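Long-range contact in sugar-phosphate phosphatase BT4131 (Bacteroides thetaiotaomicron, PDB 1YMQ), which probably hydrolyses phosphate esters of sugars as a magnesium-dependent phosphatase of the haloacid dehalogenase (HAD) superfamily: residues Phe6-Gly11 / Phe209-Asn214. Numbering follows the deposited sequence.
Sequences FFDIDG and FGDGGN. With MG (magnesium ion), chain B; SO4 (sulfate ion), chain D.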
loop_
_atom_site.group_PDB
_atom_site.type_symbol
_atom_site.label_atom_id
_atom_site.label_comp_id
_atom_site.label_asym_id
_atom_site.label_seq_id
_atom_site.Cartn_x
_atom_site.Cartn_y
_atom_site.Cartn_z
ATOM N N PHE A 6 -10.264 -3.327 5.757
ATOM C CA PHE A 6 -9.116 -3.168 4.884
ATOM C C PHE A 6 -8.010 -2.475 5.672
ATOM O O PHE A 6 -8.182 -1.328 6.106
ATOM C CB PHE A 6 -9.511 -2.300 3.668
ATOM C CG PHE A 6 -10.522 -2.984 2.818
ATOM C CD1 PHE A 6 -11.892 -2.817 3.071
ATOM C CD2 PHE A 6 -10.126 -3.790 1.782
ATOM C CE1 PHE A 6 -12.825 -3.451 2.242
ATOM C CE2 PHE A 6 -11.045 -4.433 0.951
ATOM C CZ PHE A 6 -12.417 -4.251 1.183
ATOM N N PHE A 7 -6.870 -3.150 5.768
ATOM C CA PHE A 7 -5.745 -2.622 6.531
ATOM C C PHE A 7 -4.512 -2.347 5.708
ATOM O O PHE A 7 -3.996 -3.228 5.015
ATOM C CB PHE A 7 -5.298 -3.637 7.624
ATOM C CG PHE A 7 -6.343 -3.964 8.608
ATOM C CD1 PHE A 7 -7.152 -5.081 8.456
ATOM C CD2 PHE A 7 -6.509 -3.151 9.757
ATOM C CE1 PHE A 7 -8.137 -5.402 9.431
ATOM C CE2 PHE A 7 -7.463 -3.442 10.732
ATOM C CZ PHE A 7 -8.284 -4.550 10.587
ATOM N N ASP A 8 -4.000 -1.144 5.862
ATOM C CA ASP A 8 -2.708 -0.797 5.283
ATOM C C ASP A 8 -1.699 -1.572 6.175
ATOM O O ASP A 8 -2.006 -1.928 7.324
ATOM C CB ASP A 8 -2.485 0.704 5.459
ATOM C CG ASP A 8 -1.093 1.084 5.187
ATOM O OD1 ASP A 8 -0.549 1.820 6.021
ATOM O OD2 ASP A 8 -0.561 0.609 4.142
ATOM N N ILE A 9 -0.495 -1.820 5.685
ATOM C CA ILE A 9 0.464 -2.564 6.515
ATOM C C ILE A 9 1.330 -1.655 7.386
ATOM O O ILE A 9 1.144 -1.581 8.607
ATOM C CB ILE A 9 1.435 -3.423 5.637
ATOM C CG1 ILE A 9 0.636 -4.493 4.893
ATOM C CG2 ILE A 9 2.521 -4.128 6.543
ATOM C CD1 ILE A 9 1.477 -5.371 3.857
ATOM N N ASP A 10 2.251 -0.951 6.745
ATOM C CA ASP A 10 3.233 -0.134 7.445
ATOM C C ASP A 10 2.685 1.091 8.165
ATOM O O ASP A 10 2.226 2.023 7.547
ATOM C CB ASP A 10 4.368 0.251 6.480
ATOM C CG ASP A 10 4.994 -0.965 5.836
ATOM O OD1 ASP A 10 5.612 -1.776 6.559
ATOM O OD2 ASP A 10 4.838 -1.136 4.608
ATOM N N GLY A 11 2.787 1.076 9.498
ATOM C CA GLY A 11 2.255 2.179 10.275
ATOM C C GLY A 11 0.780 1.936 10.677
ATOM O O GLY A 11 0.218 2.724 11.415
ATOM N N PHE A 209 -8.467 1.194 7.309
ATOM C CA PHE A 209 -7.581 1.698 8.337
ATOM C C PHE A 209 -6.286 2.084 7.652
ATOM O O PHE A 209 -5.729 1.297 6.894
ATOM C CB PHE A 209 -7.244 0.648 9.402
ATOM C CG PHE A 209 -8.437 0.011 10.075
ATOM C CD1 PHE A 209 -9.240 -0.907 9.382
ATOM C CD2 PHE A 209 -8.756 0.359 11.391
ATOM C CE1 PHE A 209 -10.367 -1.478 9.988
ATOM C CE2 PHE A 209 -9.890 -0.206 12.021
ATOM C CZ PHE A 209 -10.680 -1.105 11.332
ATOM N N GLY A 210 -5.796 3.281 7.956
ATOM C CA GLY A 210 -4.561 3.742 7.330
ATOM C C GLY A 210 -3.845 4.852 8.068
ATOM O O GLY A 210 -4.435 5.530 8.915
ATOM N N ASP A 211 -2.569 5.072 7.722
ATOM C CA ASP A 211 -1.786 6.143 8.364
ATOM C C ASP A 211 -1.082 7.062 7.353
ATOM O O ASP A 211 -0.461 8.000 7.762
ATOM C CB ASP A 211 -0.643 5.544 9.209
ATOM C CG ASP A 211 0.444 4.974 8.345
ATOM O OD1 ASP A 211 0.127 4.216 7.407
ATOM O OD2 ASP A 211 1.622 5.276 8.606
ATOM N N GLY A 212 -1.198 6.780 6.055
ATOM C CA GLY A 212 -0.440 7.537 5.075
ATOM C C GLY A 212 -1.196 8.169 3.933
ATOM O O GLY A 212 -2.366 7.903 3.718
ATOM N N GLY A 213 -0.487 9.035 3.196
ATOM C CA GLY A 213 -1.117 9.736 2.092
ATOM C C GLY A 213 -1.764 8.810 1.060
ATOM O O GLY A 213 -2.828 9.143 0.546
ATOM N N ASN A 214 -1.146 7.664 0.773
ATOM C CA ASN A 214 -1.704 6.730 -0.200
ATOM C C ASN A 214 -2.938 5.971 0.348
ATOM O O ASN A 214 -3.492 5.134 -0.350
ATOM C CB ASN A 214 -0.632 5.732 -0.732
ATOM C CG ASN A 214 -0.049 4.831 0.348
ATOM O OD1 ASN A 214 0.095 5.236 1.510
ATOM N ND2 ASN A 214 0.336 3.620 -0.039
HETATM MG MG MG B . 1.247 3.036 5.759
HETATM S S SO4 D . 2.026 0.587 3.053
HETATM O O1 SO4 D . 1.477 -0.694 3.552
HETATM O O2 SO4 D . 2.121 1.563 4.214
HETATM O O3 SO4 D . 3.407 0.298 2.507
HETATM O O4 SO4 D . 1.219 1.246 1.963
HETATM O O HOH W 1 2.821 4.730 6.200
HETATM O O HOH W 2 0.284 4.261 4.037
#
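Phe7 and Phe209 pair in parallel where strands 4-7 and 206-210 run side by side in the middle of the sheet of the HAD core, and the loops leaving both strands build the magnesium site. Phe209 bonds through its backbone N and O to the two neighbours of Phe7: its N gives a hydrogen to Phe6 O (2.8 Å), and its O takes one from Asp8 N (3.2 Å).

On one face of the sheet the two phenyl rings form an offset stack, planes 16° apart. CE2 of Phe7 sits over the face of the Phe209 ring near its rim, 3.4 Å from CD1 of Phe209. In each residue CG lies anti to the carbonyl carbon and beside the backbone N, which sends the rings the same way, with Ile251 of helix 250-257 against both; Phe209 also touches Ala254 and Met255 of that helix. With an alanine at Phe209, the Phe7 ring would probably lose its stacking partner and a gap would be likely to open against helix 250-257.

Beyond the strand ends the contact is carried by metal bonds. Asp8 OD1 (2.2 Å), the backbone Asp10 O and Asp211 OD1 all bind the magnesium, which explains how the two carboxylate oxygens can sit 2.8 Å apart, Asp8 OD1 to Asp211 OD1; the planes of the two carboxylates tilt only slightly against each other. Two waters and a sulfate oxygen complete the six ligands. Asp8 OD2 also has a salt bridge to Lys188, and Asp10 OD2 one to Arg45.

The sulfate, probably from the crystallisation liquor, occupies a place consistent with that of a substrate phosphate. Ile9 N and Asp10 N both donate to its O1. From the other loop, Asn214 works at both ends of its amide: OD1 accepts from a magnesium-bound water, while ND2 reaches sulfate O4 at 3.2 Å in a nearly straight bond (164°).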